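PDB 2ET1: oxalate oxidase 1 from Hordeum vulgare, which catalyses the manganese-dependent oxidation of oxalate by dioxygen to carbon dioxide and hydrogen peroxide, releasing the peroxide in the plant apoplast. Local coordinates for residues 52-57 against 83-88; 74-79 against 146-151; 87-92 against 134-139; 93-98 against 151-156. All coordinates share one frame; numbering follows the deposited sequence.

Contact 1. Residues 52-57 against 83-88. With MN (manganese (II) ion), chain B; GLV (glyoxylic acid), chain C.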
loop_
_atom_site.group_PDB
_atom_site.type_symbol
_atom_site.label_atom_id
_atom_site.label_comp_id
_atom_site.label_asym_id
_atom_site.label_seq_id
_atom_site.Cartn_x
_atom_site.Cartn_y
_atom_site.Cartn_z
ATOM N N ASN A 52 -3.699 -31.766 19.332
ATOM C CA ASN A 52 -3.421 -31.756 17.884
ATOM C C ASN A 52 -2.243 -32.646 17.483
ATOM O O ASN A 52 -2.178 -33.104 16.341
ATOM C CB ASN A 52 -3.135 -30.338 17.362
ATOM C CG ASN A 52 -4.362 -29.433 17.359
ATOM O OD1 ASN A 52 -5.512 -29.885 17.289
ATOM N ND2 ASN A 52 -4.109 -28.128 17.395
ATOM N N GLY A 53 -1.305 -32.871 18.404
ATOM C CA GLY A 53 -0.072 -33.610 18.085
ATOM C C GLY A 53 0.961 -32.748 17.363
ATOM O O GLY A 53 1.882 -33.268 16.703
ATOM N N SER A 54 0.800 -31.429 17.480
ATOM C CA SER A 54 1.781 -30.473 16.957
ATOM C C SER A 54 1.946 -29.306 17.922
ATOM O O SER A 54 1.117 -29.109 18.824
ATOM C CB SER A 54 1.363 -29.953 15.570
ATOM O OG SER A 54 0.150 -29.220 15.654
ATOM N N ALA A 55 3.022 -28.546 17.745
ATOM C CA ALA A 55 3.277 -27.371 18.572
ATOM C C ALA A 55 3.824 -26.241 17.709
ATOM O O ALA A 55 4.737 -26.451 16.901
ATOM C CB ALA A 55 4.239 -27.697 19.682
ATOM N N VAL A 56 3.262 -25.050 17.902
ATOM C CA VAL A 56 3.677 -23.841 17.174
ATOM C C VAL A 56 4.507 -22.953 18.101
ATOM O O VAL A 56 4.031 -22.566 19.179
ATOM C CB VAL A 56 2.451 -23.034 16.644
ATOM C CG1 VAL A 56 2.915 -21.796 15.843
ATOM C CG2 VAL A 56 1.518 -23.913 15.809
ATOM N N THR A 57 5.744 -22.662 17.697
ATOM C CA THR A 57 6.609 -21.720 18.411
ATOM C C THR A 57 6.641 -20.432 17.584
ATOM O O THR A 57 7.154 -20.418 16.461
ATOM C CB THR A 57 8.045 -22.281 18.617
ATOM O OG1 THR A 57 7.992 -23.532 19.325
ATOM C CG2 THR A 57 8.899 -21.316 19.429
ATOM N N GLY A 83 0.491 -36.464 13.813
ATOM C CA GLY A 83 0.026 -35.165 14.310
ATOM C C GLY A 83 -0.410 -34.252 13.181
ATOM O O GLY A 83 0.027 -34.414 12.023
ATOM N N THR A 84 -1.258 -33.280 13.520
ATOM C CA THR A 84 -1.761 -32.326 12.528
ATOM C C THR A 84 -1.590 -30.893 13.027
ATOM O O THR A 84 -1.680 -30.633 14.225
ATOM C CB THR A 84 -3.260 -32.580 12.153
ATOM O OG1 THR A 84 -3.654 -31.734 11.064
ATOM C CG2 THR A 84 -4.194 -32.314 13.329
ATOM N N ASN A 85 -1.291 -29.985 12.102
ATOM C CA ASN A 85 -1.551 -28.563 12.279
ATOM C C ASN A 85 -2.868 -28.337 11.522
ATOM O O ASN A 85 -2.883 -28.349 10.283
ATOM C CB ASN A 85 -0.390 -27.741 11.701
ATOM C CG ASN A 85 -0.401 -26.280 12.142
ATOM O OD1 ASN A 85 -1.007 -25.921 13.157
ATOM N ND2 ASN A 85 0.298 -25.430 11.383
ATOM N N PRO A 86 -3.994 -28.211 12.260
ATOM C CA PRO A 86 -5.330 -28.339 11.657
ATOM C C PRO A 86 -5.708 -27.199 10.708
ATOM O O PRO A 86 -5.099 -26.135 10.755
ATOM C CB PRO A 86 -6.269 -28.348 12.882
ATOM C CG PRO A 86 -5.532 -27.594 13.931
ATOM C CD PRO A 86 -4.070 -27.943 13.714
ATOM N N PRO A 87 -6.713 -27.426 9.837
ATOM C CA PRO A 87 -7.209 -26.376 8.931
ATOM C C PRO A 87 -7.289 -25.003 9.603
ATOM O O PRO A 87 -8.039 -24.825 10.582
ATOM C CB PRO A 87 -8.596 -26.881 8.567
ATOM C CG PRO A 87 -8.396 -28.379 8.508
ATOM C CD PRO A 87 -7.456 -28.690 9.654
ATOM N N HIS A 88 -6.500 -24.053 9.096
ATOM C CA HIS A 88 -6.417 -22.706 9.668
ATOM C C HIS A 88 -6.236 -21.647 8.577
ATOM O O HIS A 88 -5.974 -21.989 7.419
ATOM C CB HIS A 88 -5.299 -22.615 10.747
ATOM C CG HIS A 88 -3.894 -22.790 10.228
ATOM N ND1 HIS A 88 -3.356 -24.025 9.922
ATOM C CD2 HIS A 88 -2.906 -21.885 10.005
ATOM C CE1 HIS A 88 -2.107 -23.866 9.508
ATOM N NE2 HIS A 88 -1.804 -22.582 9.567
HETATM MN MN MN B . -0.129 -21.462 8.318
HETATM C C1 GLV C . 2.336 -21.563 12.144
HETATM O O1 GLV C . 1.813 -20.272 12.465
HETATM C C2 GLV C . 1.729 -22.030 10.858
HETATM O O2 GLV C . 1.888 -23.228 10.498
HETATM O O3 GLV C . 1.111 -21.187 10.181
HETATM O O HOH W 1 -0.974 -26.744 15.872
HETATM O O HOH W 2 1.072 -23.352 7.989
#
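The side chain of Asn52 crosses that of Pro86 at about a right angle, bringing the carboxamide ND2 to 3.7 Å from Pro86 CD. Further along 83-88, the His88 imidazole is held at its edges: ND1 donates to Pro86 O almost within the ring plane (2.9 Å), and NE2 binds the manganese ion. His137 CE1 lies over one face of the imidazole. Two bonds join the segments themselves. Thr84 N gives a nearly straight bond to Asn52 O (178° at the hydrogen), and Ser54 OG donates to Thr84 O over 2.7 Å, approaching from above the carbonyl plane. A water donates to both Ser54 OG and Asn85 OD1, extending this polar line inward. Asn85 ND2 is shared between Gln139 OE1 and a weak bond to glyoxylic acid O2. With its CG1 anti to the backbone N (chi1 -178°), Val56 presents that methyl to glyoxylic acid C1 at 3.8 Å, while CG2 faces Asn85 OD1. The strand axes run 7.0 Å apart at 65°, so this is a junction between sheets: 54-59 pairs with 73-79, 84-89 pairs with 137-141, and Lys181 of a second subunit bonds Asn52 O.

Contact 2. Residues 74-79 against 146-151. With GLV (glyoxylic acid), chain C.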
loop_
_atom_site.group_PDB
_atom_site.type_symbol
_atom_site.label_atom_id
_atom_site.label_comp_id
_atom_site.label_asym_id
_atom_site.label_seq_id
_atom_site.Cartn_x
_atom_site.Cartn_y
_atom_site.Cartn_z
ATOM N N MET A 74 8.288 -15.006 11.553
ATOM C CA MET A 74 8.557 -16.447 11.315
ATOM C C MET A 74 7.987 -17.289 12.448
ATOM O O MET A 74 8.035 -16.860 13.599
ATOM C CB MET A 74 10.065 -16.701 11.333
ATOM C CG MET A 74 10.804 -16.698 10.047
ATOM S SD MET A 74 12.532 -17.111 10.445
ATOM C CE MET A 74 12.437 -18.783 10.908
ATOM N N ASN A 75 7.519 -18.503 12.146
ATOM C CA ASN A 75 7.178 -19.495 13.192
ATOM C C ASN A 75 7.878 -20.827 12.900
ATOM O O ASN A 75 8.233 -21.099 11.754
ATOM C CB ASN A 75 5.670 -19.798 13.236
ATOM C CG ASN A 75 4.796 -18.588 13.569
ATOM O OD1 ASN A 75 3.589 -18.612 13.283
ATOM N ND2 ASN A 75 5.366 -17.558 14.172
ATOM N N ARG A 76 8.065 -21.644 13.938
ATOM C CA ARG A 76 8.495 -23.046 13.798
ATOM C C ARG A 76 7.309 -23.940 14.181
ATOM O O ARG A 76 6.560 -23.606 15.105
ATOM C CB ARG A 76 9.705 -23.316 14.706
ATOM C CG ARG A 76 10.094 -24.789 14.816
ATOM C CD ARG A 76 11.330 -24.997 15.711
ATOM N NE ARG A 76 11.594 -26.429 15.853
ATOM C CZ ARG A 76 12.803 -26.982 15.944
ATOM N NH1 ARG A 76 13.901 -26.232 15.927
ATOM N NH2 ARG A 76 12.908 -28.300 16.056
ATOM N N VAL A 77 7.122 -25.067 13.485
ATOM C CA VAL A 77 6.063 -26.028 13.874
ATOM C C VAL A 77 6.648 -27.431 13.935
ATOM O O VAL A 77 7.282 -27.874 12.973
ATOM C CB VAL A 77 4.829 -25.998 12.917
ATOM C CG1 VAL A 77 3.673 -26.841 13.479
ATOM C CG2 VAL A 77 4.374 -24.550 12.686
ATOM N N ASP A 78 6.469 -28.096 15.085
ATOM C CA ASP A 78 6.959 -29.479 15.279
ATOM C C ASP A 78 5.773 -30.444 15.350
ATOM O O ASP A 78 4.726 -30.083 15.893
ATOM C CB ASP A 78 7.801 -29.581 16.561
ATOM C CG ASP A 78 9.095 -28.804 16.472
ATOM O OD1 ASP A 78 10.068 -29.348 15.905
ATOM O OD2 ASP A 78 9.143 -27.653 16.961
ATOM N N PHE A 79 5.948 -31.663 14.813
ATOM C CA PHE A 79 4.861 -32.661 14.687
ATOM C C PHE A 79 5.262 -34.044 15.237
ATOM O O PHE A 79 6.253 -34.611 14.795
ATOM C CB PHE A 79 4.472 -32.900 13.210
ATOM C CG PHE A 79 4.004 -31.675 12.452
ATOM C CD1 PHE A 79 2.648 -31.522 12.140
ATOM C CD2 PHE A 79 4.915 -30.732 11.979
ATOM C CE1 PHE A 79 2.200 -30.412 11.408
ATOM C CE2 PHE A 79 4.483 -29.615 11.250
ATOM C CZ PHE A 79 3.113 -29.460 10.958
ATOM N N GLU A 146 9.345 -37.816 14.087
ATOM C CA GLU A 146 9.011 -36.415 14.323
ATOM C C GLU A 146 9.376 -35.556 13.099
ATOM O O GLU A 146 10.464 -35.705 12.527
ATOM C CB GLU A 146 9.769 -35.922 15.551
ATOM C CG GLU A 146 9.432 -34.518 16.001
ATOM C CD GLU A 146 10.214 -34.118 17.237
ATOM O OE1 GLU A 146 11.354 -34.615 17.412
ATOM O OE2 GLU A 146 9.687 -33.319 18.038
ATOM N N ALA A 147 8.467 -34.658 12.708
ATOM C CA ALA A 147 8.703 -33.736 11.592
ATOM C C ALA A 147 8.769 -32.292 12.088
ATOM O O ALA A 147 8.206 -31.964 13.132
ATOM C CB ALA A 147 7.603 -33.874 10.529
ATOM N N TYR A 148 9.457 -31.438 11.340
ATOM C CA TYR A 148 9.355 -30.001 11.615
ATOM C C TYR A 148 9.552 -29.125 10.384
ATOM O O TYR A 148 10.182 -29.526 9.407
ATOM C CB TYR A 148 10.208 -29.575 12.824
ATOM C CG TYR A 148 11.626 -29.145 12.570
ATOM C CD1 TYR A 148 11.945 -27.794 12.398
ATOM C CD2 TYR A 148 12.666 -30.076 12.573
ATOM C CE1 TYR A 148 13.270 -27.388 12.193
ATOM C CE2 TYR A 148 13.992 -29.686 12.370
ATOM C CZ TYR A 148 14.283 -28.350 12.180
ATOM O OH TYR A 148 15.587 -27.976 11.967
ATOM N N MET A 149 8.972 -27.932 10.451
ATOM C CA MET A 149 9.070 -26.941 9.382
ATOM C C MET A 149 9.290 -25.555 9.992
ATOM O O MET A 149 8.979 -25.322 11.173
ATOM C CB MET A 149 7.793 -26.931 8.527
ATOM C CG MET A 149 6.536 -26.550 9.279
ATOM S SD MET A 149 5.073 -26.624 8.231
ATOM C CE MET A 149 3.916 -25.693 9.191
ATOM N N VAL A 150 9.825 -24.646 9.179
ATOM C CA VAL A 150 9.951 -23.225 9.549
ATOM C C VAL A 150 9.256 -22.418 8.446
ATOM O O VAL A 150 9.521 -22.648 7.261
ATOM C CB VAL A 150 11.442 -22.807 9.704
ATOM C CG1 VAL A 150 11.562 -21.304 9.910
ATOM C CG2 VAL A 150 12.106 -23.550 10.871
ATOM N N VAL A 151 8.381 -21.485 8.835
ATOM C CA VAL A 151 7.554 -20.729 7.879
ATOM C C VAL A 151 7.710 -19.234 8.131
ATOM O O VAL A 151 7.891 -18.820 9.277
ATOM C CB VAL A 151 6.056 -21.139 7.947
ATOM C CG1 VAL A 151 5.916 -22.630 7.670
ATOM C CG2 VAL A 151 5.440 -20.830 9.295
HETATM C C1 GLV C . 2.336 -21.563 12.144
HETATM O O1 GLV C . 1.813 -20.272 12.465
HETATM C C2 GLV C . 1.729 -22.030 10.858
HETATM O O2 GLV C . 1.888 -23.228 10.498
HETATM O O3 GLV C . 1.111 -21.187 10.181
#
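Six backbone hydrogen bonds tie 74-79 to 146-151 as antiparallel neighbours, their axes 4.7 Å apart. Asn75 with Val151, Val77 with Met149 and Phe79 with Ala147 are the hydrogen-bonded pairs; Arg76 with Val150 and Asp78 with Tyr148 are the non-hydrogen-bonded ones, where CA-H...O contacts such as Tyr148 CA to Val77 O (3.3 Å) add to the ladder. The charged interactions lie on the Arg76 and Tyr148 face. Arg76 is extended from CG to NE and grips Asp78 side-on: NE reaches OD2 at 3.0 Å, NH2 reaches OD1 at 3.0 Å, and each oxygen uses its syn lone pair. The guanidinium then lies flat on the Tyr148 ring, with planes 9° apart and CZ 4.0 Å from the ring centroid, so it is both stacked and in cation-pi contact. Apolar packing occupies the other face. Met149 sets SD at the edge of the Phe79 ring, a Met-aromatic contact, and brings CE to 3.7 Å from Val77 CG2. Met149 CE also approaches glyoxylic acid O2 at 3.4 Å. Chemically the pairing is two-sided: an ion pair whose charges probably largely offset each other, and opposite it an apolar pocket wall from Val77 and Met149, to which oxalate-binding Asn75 adds a polar group.

Contact 3. Residues 87-92 against 134-139. With MN (manganese (II) ion), chain B; GLV (glyoxylic acid), chain C.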
loop_
_atom_site.group_PDB
_atom_site.type_symbol
_atom_site.label_atom_id
_atom_site.label_comp_id
_atom_site.label_asym_id
_atom_site.label_seq_id
_atom_site.Cartn_x
_atom_site.Cartn_y
_atom_site.Cartn_z
ATOM N N PRO A 87 -6.713 -27.426 9.837
ATOM C CA PRO A 87 -7.209 -26.376 8.931
ATOM C C PRO A 87 -7.289 -25.003 9.603
ATOM O O PRO A 87 -8.039 -24.825 10.582
ATOM C CB PRO A 87 -8.596 -26.881 8.567
ATOM C CG PRO A 87 -8.396 -28.379 8.508
ATOM C CD PRO A 87 -7.456 -28.690 9.654
ATOM N N HIS A 88 -6.500 -24.053 9.096
ATOM C CA HIS A 88 -6.417 -22.706 9.668
ATOM C C HIS A 88 -6.236 -21.647 8.577
ATOM O O HIS A 88 -5.974 -21.989 7.419
ATOM C CB HIS A 88 -5.299 -22.615 10.747
ATOM C CG HIS A 88 -3.894 -22.790 10.228
ATOM N ND1 HIS A 88 -3.356 -24.025 9.922
ATOM C CD2 HIS A 88 -2.906 -21.885 10.005
ATOM C CE1 HIS A 88 -2.107 -23.866 9.508
ATOM N NE2 HIS A 88 -1.804 -22.582 9.567
ATOM N N ILE A 89 -6.345 -20.371 8.972
ATOM C CA ILE A 89 -6.270 -19.187 8.089
ATOM C C ILE A 89 -5.423 -18.096 8.753
ATOM O O ILE A 89 -5.464 -17.935 9.976
ATOM C CB ILE A 89 -7.694 -18.650 7.808
ATOM C CG1 ILE A 89 -8.419 -19.655 6.904
ATOM C CG2 ILE A 89 -7.665 -17.228 7.201
ATOM C CD1 ILE A 89 -9.822 -19.348 6.568
ATOM N N HIS A 90 -4.642 -17.372 7.946
ATOM C CA HIS A 90 -3.951 -16.153 8.407
ATOM C C HIS A 90 -4.656 -14.949 7.796
ATOM O O HIS A 90 -4.596 -14.745 6.575
ATOM C CB HIS A 90 -2.463 -16.195 8.003
ATOM C CG HIS A 90 -1.764 -17.424 8.493
ATOM N ND1 HIS A 90 -1.536 -17.653 9.836
ATOM C CD2 HIS A 90 -1.305 -18.520 7.837
ATOM C CE1 HIS A 90 -0.962 -18.840 9.986
ATOM N NE2 HIS A 90 -0.810 -19.386 8.790
ATOM N N PRO A 91 -5.374 -14.158 8.626
ATOM C CA PRO A 91 -6.162 -13.044 8.094
ATOM C C PRO A 91 -5.370 -11.931 7.401
ATOM O O PRO A 91 -5.944 -11.210 6.567
ATOM C CB PRO A 91 -6.893 -12.489 9.332
ATOM C CG PRO A 91 -6.167 -13.029 10.517
ATOM C CD PRO A 91 -5.536 -14.323 10.085
ATOM N N ARG A 92 -4.074 -11.797 7.728
ATOM C CA ARG A 92 -3.303 -10.612 7.327
ATOM C C ARG A 92 -1.954 -10.916 6.637
ATOM O O ARG A 92 -1.079 -10.033 6.572
ATOM C CB ARG A 92 -3.121 -9.643 8.526
ATOM C CG ARG A 92 -4.450 -9.104 9.082
ATOM C CD ARG A 92 -4.233 -8.177 10.264
ATOM N NE ARG A 92 -3.605 -8.867 11.384
ATOM C CZ ARG A 92 -4.249 -9.516 12.351
ATOM N NH1 ARG A 92 -5.581 -9.598 12.369
ATOM N NH2 ARG A 92 -3.552 -10.096 13.314
ATOM N N GLY A 134 -4.952 -15.450 3.457
ATOM C CA GLY A 134 -6.324 -15.710 3.870
ATOM C C GLY A 134 -6.964 -17.035 3.489
ATOM O O GLY A 134 -8.124 -17.270 3.837
ATOM N N LEU A 135 -6.233 -17.909 2.787
ATOM C CA LEU A 135 -6.814 -19.197 2.383
ATOM C C LEU A 135 -6.649 -20.283 3.457
ATOM O O LEU A 135 -5.651 -20.315 4.186
ATOM C CB LEU A 135 -6.224 -19.675 1.038
ATOM C CG LEU A 135 -6.445 -18.769 -0.186
ATOM C CD1 LEU A 135 -5.931 -19.431 -1.458
ATOM C CD2 LEU A 135 -7.915 -18.375 -0.366
ATOM N N MET A 136 -7.655 -21.156 3.560
ATOM C CA MET A 136 -7.596 -22.291 4.500
ATOM C C MET A 136 -6.516 -23.318 4.070
ATOM O O MET A 136 -6.351 -23.594 2.873
ATOM C CB MET A 136 -8.966 -22.989 4.605
ATOM C CG MET A 136 -9.097 -23.902 5.842
ATOM S SD MET A 136 -10.682 -24.781 5.957
ATOM C CE MET A 136 -11.857 -23.420 5.903
ATOM N N HIS A 137 -5.763 -23.843 5.043
ATOM C CA HIS A 137 -4.673 -24.811 4.765
ATOM C C HIS A 137 -4.364 -25.660 6.006
ATOM O O HIS A 137 -4.782 -25.315 7.117
ATOM C CB HIS A 137 -3.412 -24.073 4.259
ATOM C CG HIS A 137 -2.859 -23.068 5.231
ATOM N ND1 HIS A 137 -3.517 -21.895 5.543
ATOM C CD2 HIS A 137 -1.696 -23.043 5.931
ATOM C CE1 HIS A 137 -2.794 -21.199 6.401
ATOM N NE2 HIS A 137 -1.681 -21.865 6.650
ATOM N N PHE A 138 -3.650 -26.767 5.812
ATOM C CA PHE A 138 -3.328 -27.693 6.914
ATOM C C PHE A 138 -2.038 -28.481 6.613
ATOM O O PHE A 138 -1.569 -28.514 5.464
ATOM C CB PHE A 138 -4.486 -28.691 7.152
ATOM C CG PHE A 138 -4.754 -29.618 5.980
ATOM C CD1 PHE A 138 -4.036 -30.813 5.837
ATOM C CD2 PHE A 138 -5.729 -29.291 5.031
ATOM C CE1 PHE A 138 -4.276 -31.678 4.744
ATOM C CE2 PHE A 138 -5.979 -30.149 3.933
ATOM C CZ PHE A 138 -5.235 -31.331 3.793
ATOM N N GLN A 139 -1.478 -29.107 7.651
ATOM C CA GLN A 139 -0.366 -30.071 7.494
ATOM C C GLN A 139 -0.629 -31.309 8.350
ATOM O O GLN A 139 -1.261 -31.220 9.409
ATOM C CB GLN A 139 1.006 -29.466 7.864
ATOM C CG GLN A 139 1.435 -28.271 7.007
ATOM C CD GLN A 139 0.952 -26.938 7.560
ATOM O OE1 GLN A 139 0.655 -26.812 8.755
ATOM N NE2 GLN A 139 0.912 -25.925 6.702
HETATM MN MN MN B . -0.129 -21.462 8.318
HETATM C C1 GLV C . 2.336 -21.563 12.144
HETATM O O1 GLV C . 1.813 -20.272 12.465
HETATM C C2 GLV C . 1.729 -22.030 10.858
HETATM O O2 GLV C . 1.888 -23.228 10.498
HETATM O O3 GLV C . 1.111 -21.187 10.181
HETATM O O HOH W 3 -4.067 -18.240 5.270
HETATM O O HOH W 2 1.072 -23.352 7.989
#
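Ile89 fits against the bend at 134-136: CG2 presses on Gly134 O at 3.4 Å, and CG1, anti to the carbonyl carbon of Ile89 (chi1 -70°), lies against Met136 CA at 3.7 Å. Gly134 O is buried there without a polar partner. Beyond it, Pro87 is the next bump. One side of its ring, at CB, rests on Met136 SD at 3.9 Å, while CD abuts Phe138 CB, so the proline sits in the notch between the two side chains. Backbone pairing keeps these pieces aligned: His88 and His137 form an antiparallel hydrogen-bonded pair, with His88 N to His137 O at 2.9 Å and a return bond from His137 N. Where the chains part, a water bridges them, accepting from His90 N and donating to Leu135 O. The same carbonyl takes a bond from His137 ND1, fixing the rotation of that ring with NE2 turned inward. The His88 and His137 rings meet obliquely, planes 51° apart, and His90 brings CD2 to the edge of His137, 3.4 Å from CE1. His90 ND1 is held by Gly159 O. The three NE2 atoms thus converge on manganese at 2.4 Å (His88), 2.2 Å (His90) and 2.3 Å (His137). Three histidines from two paired segments of a beta-barrel, joined on the metal by Glu95, form the characteristic cupin metal site of germins.

Contact 4. Residues 93-98 against 151-156. With MN (manganese (II) ion), chain B; GLV (glyoxylic acid), chain C.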
loop_
_atom_site.group_PDB
_atom_site.type_symbol
_atom_site.label_atom_id
_atom_site.label_comp_id
_atom_site.label_asym_id
_atom_site.label_seq_id
_atom_site.Cartn_x
_atom_site.Cartn_y
_atom_site.Cartn_z
ATOM N N ALA A 93 -1.779 -12.130 6.093
ATOM C CA ALA A 93 -0.496 -12.452 5.424
ATOM C C ALA A 93 -0.533 -13.660 4.500
ATOM O O ALA A 93 -1.312 -14.605 4.722
ATOM C CB ALA A 93 0.600 -12.671 6.476
ATOM N N THR A 94 0.348 -13.619 3.496
ATOM C CA THR A 94 0.824 -14.816 2.770
ATOM C C THR A 94 1.903 -15.517 3.604
ATOM O O THR A 94 2.675 -14.859 4.307
ATOM C CB THR A 94 1.434 -14.412 1.397
ATOM O OG1 THR A 94 0.428 -13.808 0.562
ATOM C CG2 THR A 94 2.009 -15.636 0.629
ATOM N N GLU A 95 1.961 -16.852 3.496
ATOM C CA GLU A 95 2.972 -17.696 4.162
ATOM C C GLU A 95 3.861 -18.392 3.126
ATOM O O GLU A 95 3.380 -18.816 2.063
ATOM C CB GLU A 95 2.253 -18.760 5.009
ATOM C CG GLU A 95 3.167 -19.782 5.707
ATOM C CD GLU A 95 2.378 -20.820 6.494
ATOM O OE1 GLU A 95 1.281 -20.486 6.993
ATOM O OE2 GLU A 95 2.855 -21.981 6.602
ATOM N N ILE A 96 5.154 -18.502 3.440
ATOM C CA ILE A 96 6.103 -19.256 2.610
ATOM C C ILE A 96 6.913 -20.168 3.535
ATOM O O ILE A 96 7.533 -19.702 4.498
ATOM C CB ILE A 96 6.973 -18.305 1.724
ATOM C CG1 ILE A 96 7.792 -19.082 0.695
ATOM C CG2 ILE A 96 7.856 -17.348 2.573
ATOM C CD1 ILE A 96 8.290 -18.189 -0.478
ATOM N N GLY A 97 6.883 -21.475 3.263
ATOM C CA GLY A 97 7.459 -22.437 4.217
ATOM C C GLY A 97 8.448 -23.437 3.642
ATOM O O GLY A 97 8.453 -23.710 2.437
ATOM N N MET A 98 9.313 -23.959 4.516
ATOM C CA MET A 98 10.244 -25.037 4.148
ATOM C C MET A 98 10.205 -26.141 5.195
ATOM O O MET A 98 10.285 -25.866 6.386
ATOM C CB MET A 98 11.678 -24.520 3.980
ATOM C CG MET A 98 12.648 -25.633 3.538
ATOM S SD MET A 98 14.375 -25.118 3.502
ATOM C CE MET A 98 14.486 -24.499 1.850
ATOM N N VAL A 151 8.381 -21.485 8.835
ATOM C CA VAL A 151 7.554 -20.729 7.879
ATOM C C VAL A 151 7.710 -19.234 8.131
ATOM O O VAL A 151 7.891 -18.820 9.277
ATOM C CB VAL A 151 6.056 -21.139 7.947
ATOM C CG1 VAL A 151 5.916 -22.630 7.670
ATOM C CG2 VAL A 151 5.440 -20.830 9.295
ATOM N N SER A 152 7.661 -18.444 7.055
ATOM C CA SER A 152 7.811 -16.988 7.144
ATOM C C SER A 152 6.545 -16.318 6.599
ATOM O O SER A 152 5.818 -16.922 5.794
ATOM C CB SER A 152 9.032 -16.531 6.331
ATOM O OG SER A 152 10.236 -17.108 6.836
ATOM N N PHE A 153 6.301 -15.077 7.018
ATOM C CA PHE A 153 5.087 -14.338 6.628
ATOM C C PHE A 153 5.434 -12.931 6.174
ATOM O O PHE A 153 6.388 -12.338 6.694
ATOM C CB PHE A 153 4.114 -14.207 7.816
ATOM C CG PHE A 153 3.713 -15.524 8.441
ATOM C CD1 PHE A 153 4.431 -16.038 9.525
ATOM C CD2 PHE A 153 2.603 -16.228 7.966
ATOM C CE1 PHE A 153 4.073 -17.267 10.104
ATOM C CE2 PHE A 153 2.232 -17.467 8.525
ATOM C CZ PHE A 153 2.970 -17.979 9.609
ATOM N N ASN A 154 4.649 -12.372 5.250
ATOM C CA ASN A 154 4.769 -10.924 4.953
ATOM C C ASN A 154 3.944 -10.020 5.884
ATOM O O ASN A 154 3.348 -9.040 5.441
ATOM C CB ASN A 154 4.546 -10.582 3.457
ATOM C CG ASN A 154 3.113 -10.794 2.980
ATOM O OD1 ASN A 154 2.729 -10.243 1.923
ATOM N ND2 ASN A 154 2.333 -11.567 3.708
ATOM N N SER A 155 3.924 -10.371 7.177
ATOM C CA SER A 155 3.379 -9.500 8.231
ATOM C C SER A 155 4.138 -9.730 9.542
ATOM O O SER A 155 4.598 -10.848 9.815
ATOM C CB SER A 155 1.891 -9.771 8.478
ATOM O OG SER A 155 1.404 -8.943 9.552
ATOM N N GLN A 156 4.251 -8.673 10.351
ATOM C CA GLN A 156 4.773 -8.804 11.730
ATOM C C GLN A 156 3.783 -9.509 12.671
ATOM O O GLN A 156 4.156 -9.888 13.786
ATOM C CB GLN A 156 5.112 -7.422 12.314
ATOM C CG GLN A 156 3.879 -6.553 12.665
ATOM C CD GLN A 156 4.262 -5.176 13.186
ATOM O OE1 GLN A 156 5.130 -4.512 12.624
ATOM N NE2 GLN A 156 3.624 -4.751 14.285
HETATM MN MN MN B . -0.129 -21.462 8.318
HETATM C C1 GLV C . 2.336 -21.563 12.144
HETATM O O1 GLV C . 1.813 -20.272 12.465
HETATM C C2 GLV C . 1.729 -22.030 10.858
HETATM O O2 GLV C . 1.888 -23.228 10.498
HETATM O O3 GLV C . 1.111 -21.187 10.181
HETATM O O HOH W 2 1.072 -23.352 7.989
#
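Glu95 and Phe153 run side by side from a non-hydrogen-bonded pair, and their torsions send both into the barrel. The Glu95 chain is fully extended, CG opposite the backbone N (chi1 176°) and the next bond also anti, which carries the carboxylate out to the metal. Phe153 turns its CG anti to the carbonyl carbon instead (chi1 -56°), laying the ring alongside, with CE2 3.7 Å from Glu95 CB. Carboxylate and ring planes stand 67° apart. The two carboxylate oxygens divide the work: OE1 binds manganese at 2.2 Å, while OE2 accepts a hydrogen bond from a metal-bound water at 2.6 Å, so both oxygens are held and the rotation of the group is set. That water donates to glyoxylic acid O2 as well. Val151 packs against Glu95 OE2, its CG1 3.3 Å away, and the same methyl sits 3.8 Å from Gly97 CA, where no side chain stands in its way. The ring of Phe153 directs its edge toward the ligand, CZ being 3.8 Å from glyoxylic acid O3.

Backbone bonds hold the register: Ile96 N to Ser152 O and Ser152 N to Ile96 O, both 2.9 Å. Asn154 N adds a weak one to Thr94 O as the strands separate. At that end Ala93 CB leans on the CB atoms of Phe153 and Ser155. Thr94 OG1 is bonded to Leu70 O of a third subunit, placing this rim at a subunit interface. A glutamate on an inner strand of the antiparallel sheet, completing a three-histidine manganese site, is the hallmark of the germin-type cupin barrel.

Overall arrangement
The four contacts enclose one manganese and ligand site from different sides. Contacts 3 and 4, centres 11 Å apart, supply all the protein ligands of the metal: His90 NE2 comes within 3.0 Å of Glu95 OE1 because both bind it. Contacts 2 and 4 share Val151 and continue one sheet, where Met98 N meets Val150 O at 3.0 Å. Contact 1 shares Pro87 and His88 with contact 3, and its strand 54-59 pairs with contact 2 through Thr57 N and Arg76 O, 2.9 Å apart, so it bridges the two sheets. Contacts 1 and 4 do not touch, their centres 16 Å apart, yet both bind the manganese, through His88 and Glu95, and both approach the glyoxylic acid.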